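Lipoprotein (Colwellia psychrerythraea, PDB 3O0Y) is of unknown function, a putative lipoprotein of the DUF885 family whose membership of the peptidase MA clan hints at a relation to metallopeptidases. Local coordinates at residues Leu112-Tyr115 with Glu119-Phe122; Ile124-Ile127 with Leu133-Phe136. One frame throughout, in Å; residues are numbered along the deposited sequence.

Contact 1: Leu112-Tyr115 with Glu119-Phe122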
# COMPACT_ATOMS: atom_id res chain seq x y z
N LEU A 112 -8.92 13.57 -5.98
CA LEU A 112 -7.95 12.62 -6.45
C LEU A 112 -6.95 13.24 -7.39
O LEU A 112 -5.76 12.98 -7.32
CB LEU A 112 -8.59 11.41 -7.12
CG LEU A 112 -9.12 10.28 -6.36
CD1 LEU A 112 -9.82 9.28 -7.28
CD2 LEU A 112 -7.93 9.66 -5.60
N THR A 113 -7.40 14.16 -8.28
CA THR A 113 -6.48 14.80 -9.18
C THR A 113 -5.53 15.71 -8.39
O THR A 113 -4.32 15.86 -8.69
CB THR A 113 -7.19 15.51 -10.32
OG1 THR A 113 -8.24 16.37 -9.83
CG2 THR A 113 -7.77 14.48 -11.33
N ARG A 114 -6.04 16.35 -7.33
CA ARG A 114 -5.15 17.12 -6.42
C ARG A 114 -4.18 16.20 -5.63
O ARG A 114 -3.03 16.53 -5.45
CB ARG A 114 -5.95 17.95 -5.44
CG ARG A 114 -5.22 18.52 -4.22
CD ARG A 114 -4.05 19.47 -4.50
NE ARG A 114 -3.43 19.86 -3.24
CZ ARG A 114 -2.63 19.08 -2.51
NH1 ARG A 114 -2.28 17.85 -2.96
NH2 ARG A 114 -2.21 19.53 -1.34
N TYR A 115 -4.64 15.02 -5.26
CA TYR A 115 -3.80 14.07 -4.56
C TYR A 115 -2.64 13.67 -5.46
O TYR A 115 -1.49 13.69 -5.04
CB TYR A 115 -4.62 12.83 -4.24
CG TYR A 115 -3.89 11.68 -3.62
CD1 TYR A 115 -3.50 11.71 -2.30
CD2 TYR A 115 -3.65 10.50 -4.34
CE1 TYR A 115 -2.95 10.61 -1.69
CE2 TYR A 115 -3.11 9.38 -3.72
CZ TYR A 115 -2.74 9.45 -2.40
OH TYR A 115 -2.23 8.38 -1.77
N GLU A 119 1.16 18.53 -3.21
CA GLU A 119 1.08 19.85 -2.60
C GLU A 119 1.72 20.85 -3.57
O GLU A 119 2.88 20.68 -3.98
CB GLU A 119 1.83 19.80 -1.29
CG GLU A 119 1.28 20.65 -0.17
CD GLU A 119 1.66 22.13 -0.21
OE1 GLU A 119 2.10 22.62 -1.24
OE2 GLU A 119 1.53 22.82 0.83
N PRO A 120 0.95 21.86 -3.98
CA PRO A 120 1.39 22.63 -5.13
C PRO A 120 2.57 23.52 -4.87
O PRO A 120 3.16 24.04 -5.85
CB PRO A 120 0.17 23.51 -5.46
CG PRO A 120 -1.01 22.74 -4.88
CD PRO A 120 -0.44 22.14 -3.63
N ASN A 121 2.96 23.69 -3.61
CA ASN A 121 4.19 24.44 -3.32
C ASN A 121 5.43 23.59 -3.12
O ASN A 121 6.53 24.13 -2.97
CB ASN A 121 3.97 25.37 -2.13
CG ASN A 121 2.89 26.42 -2.41
OD1 ASN A 121 2.64 26.82 -3.57
ND2 ASN A 121 2.30 26.91 -1.34
N PHE A 122 5.29 22.26 -3.24
CA PHE A 122 6.44 21.37 -3.23
C PHE A 122 6.65 20.72 -4.61
O PHE A 122 5.80 19.90 -5.06
CB PHE A 122 6.22 20.26 -2.21
CG PHE A 122 6.23 20.75 -0.77
CD1 PHE A 122 7.35 20.60 0.03
CD2 PHE A 122 5.11 21.45 -0.24
CE1 PHE A 122 7.36 21.10 1.35
CE2 PHE A 122 5.14 21.95 1.04
CZ PHE A 122 6.25 21.74 1.86

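Contact 2: Ile124-Ile127 with Leu133-Phe136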
# COMPACT_ATOMS: atom_id res chain seq x y z
N ILE A 124 9.42 18.83 -5.01
CA ILE A 124 10.28 17.72 -4.64
C ILE A 124 9.62 16.35 -4.73
O ILE A 124 8.41 16.23 -4.98
CB ILE A 124 10.90 17.95 -3.22
CG1 ILE A 124 9.85 18.20 -2.10
CG2 ILE A 124 11.83 19.19 -3.25
CD1 ILE A 124 8.67 17.20 -1.93
N GLY A 125 10.44 15.32 -4.59
CA GLY A 125 9.91 13.97 -4.60
C GLY A 125 9.39 13.49 -5.94
O GLY A 125 9.83 13.95 -7.00
N TYR A 126 8.39 12.61 -5.90
CA TYR A 126 7.83 12.07 -7.13
C TYR A 126 6.40 11.68 -6.80
O TYR A 126 6.10 11.45 -5.64
CB TYR A 126 8.62 10.84 -7.63
CG TYR A 126 8.41 9.57 -6.81
CD1 TYR A 126 7.48 8.62 -7.18
CD2 TYR A 126 9.04 9.40 -5.58
CE1 TYR A 126 7.26 7.49 -6.41
CE2 TYR A 126 8.83 8.23 -4.80
CZ TYR A 126 7.89 7.32 -5.21
OH TYR A 126 7.58 6.20 -4.41
N ILE A 127 5.53 11.64 -7.82
CA ILE A 127 4.13 11.21 -7.66
C ILE A 127 4.01 9.70 -7.79
O ILE A 127 4.42 9.12 -8.80
CB ILE A 127 3.18 11.85 -8.67
CG1 ILE A 127 3.24 13.40 -8.59
CG2 ILE A 127 1.75 11.34 -8.48
CD1 ILE A 127 3.04 13.95 -7.15
N LEU A 133 2.04 12.23 -3.50
CA LEU A 133 3.35 12.84 -3.36
C LEU A 133 4.18 12.04 -2.36
O LEU A 133 3.78 11.87 -1.20
CB LEU A 133 3.24 14.28 -2.90
CG LEU A 133 4.54 15.09 -2.65
CD1 LEU A 133 5.44 15.16 -3.88
CD2 LEU A 133 4.18 16.50 -2.07
N SER A 134 5.38 11.63 -2.79
CA SER A 134 6.24 10.81 -1.98
C SER A 134 7.60 11.54 -1.93
O SER A 134 8.07 11.93 -2.93
CB SER A 134 6.37 9.47 -2.62
OG SER A 134 5.10 8.82 -2.68
N PRO A 135 8.22 11.61 -0.75
CA PRO A 135 9.32 12.61 -0.61
C PRO A 135 10.67 12.21 -1.14
O PRO A 135 11.48 13.12 -1.46
CB PRO A 135 9.40 12.79 0.91
CG PRO A 135 8.85 11.53 1.52
CD PRO A 135 7.75 11.10 0.57
N PHE A 136 10.98 10.92 -1.21
CA PHE A 136 12.36 10.47 -1.54
C PHE A 136 12.33 9.53 -2.75
O PHE A 136 11.88 8.35 -2.63
CB PHE A 136 12.98 9.83 -0.34
CG PHE A 136 12.98 10.73 0.89
CD1 PHE A 136 13.54 12.01 0.84
CD2 PHE A 136 12.38 10.34 2.05
CE1 PHE A 136 13.47 12.83 1.94
CE2 PHE A 136 12.31 11.19 3.17
CZ PHE A 136 12.86 12.44 3.10
O HOH W 1 5.55 6.27 -1.67

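Contact 1: Leu112-Tyr115 with Glu119-Phe122
R114, near the C-terminal end of helix 100-117, lays its guanidinium group over E119 and P120 in the type I beta turn E119-F122 that follows the helix. One face of the group does the touching: P120 CD and E119 CA both lie over it. NH2 of R114 comes within 3.5 Å of E119 CA, and its NE stands 3.8 Å from P120 CD, where the arginine chain and the proline ring cross at about a right angle. No hydrogen bond joins the two segments; the guanidinium meets the start of the turn mainly by packing. The chain of R114 runs alongside that of E119 and points the same way. Their charged ends nevertheless stay apart, with NH2 of R114 5.3 Å from OE1 of E119 and the guanidinium and carboxylate planes 58° apart. R114 forms its salt bridge with D290 of helix 284-296 instead, through NH2. CG of R114 stands anti to the backbone N (chi1 165°) and the chain then bends at chi2 (60°), which carries the guanidinium forward over the turn. On the side of the turn, P120 also touches L84 of helix 73-92, so that with D290 of helix 284-296 this surface contact lies beside two other helices. The turn is closed by the backbone bond from F122 N to E119 O, 3.0 Å long. The carboxylate of E119 folds back on the same turn: its OE1 accepts the N-H of N121 at 2.7 Å and also lies in the plane of the F122 ring, at its edge.

Contact 2: Ile124-Ile127 with Leu133-Phe136
Two backbone hydrogen bonds pair Y126 with S134 in a short antiparallel bridge: Y126 N to S134 O (3.1 Å) and S134 N to Y126 O (2.9 Å). I127 and L133 form the next, non-hydrogen-bonded pair. At G125, CA makes a C-H...O contact with S134 O at 3.2 Å, and any beta carbon there would clash with that oxygen.

Apolar contacts gather around L133, whose CD1 lies 4.3 Å from CD1 of I124 and 4.2 Å from CD1 of I127. On the other face of the bridge, CB of S134 packs over the Y126 ring, 3.5 Å from CE2, while F136 O sits at the ring's edge. A chi1 of 73° sets CG of Y126 between its own N and carbonyl carbon and turns the ring back over S134.

Among the polar ends, Y126 OH is hydrogen-bonded to D128 OD1 and S134 OG to G132 O; a water 2.8 Å from S134 OG gives Y126 OH a weak bond. Replacing Y126 by an alanine is likely to leave S134 CB without its aromatic cover and D128 without the phenol hydroxyl. Although all eight residues are buried, the hydroxyls of Y126 and S134 both have hydrogen-bond partners, so this polar side of the bridge is satisfied inside the protein.

Contacts 1 and 2 follow one another along the chain: the turn after helix 100-117 closes the first, and a short loop then leads into strand 126-128 and the second. Their centres lie 11 Å apart, and L133 joins them, its CD2 packing 3.8 Å from E119 N and 4.3 Å from F122 CB. The other branch of the same leucine serves contact 2, so one side chain faces both. Contact 1 lies at the surface and contact 2 is buried, with centres about 19 and 15 Å from that of the chain. Helices 73-92 and 284-296 flank both contacts, with R80 and Y287 touching L133 itself.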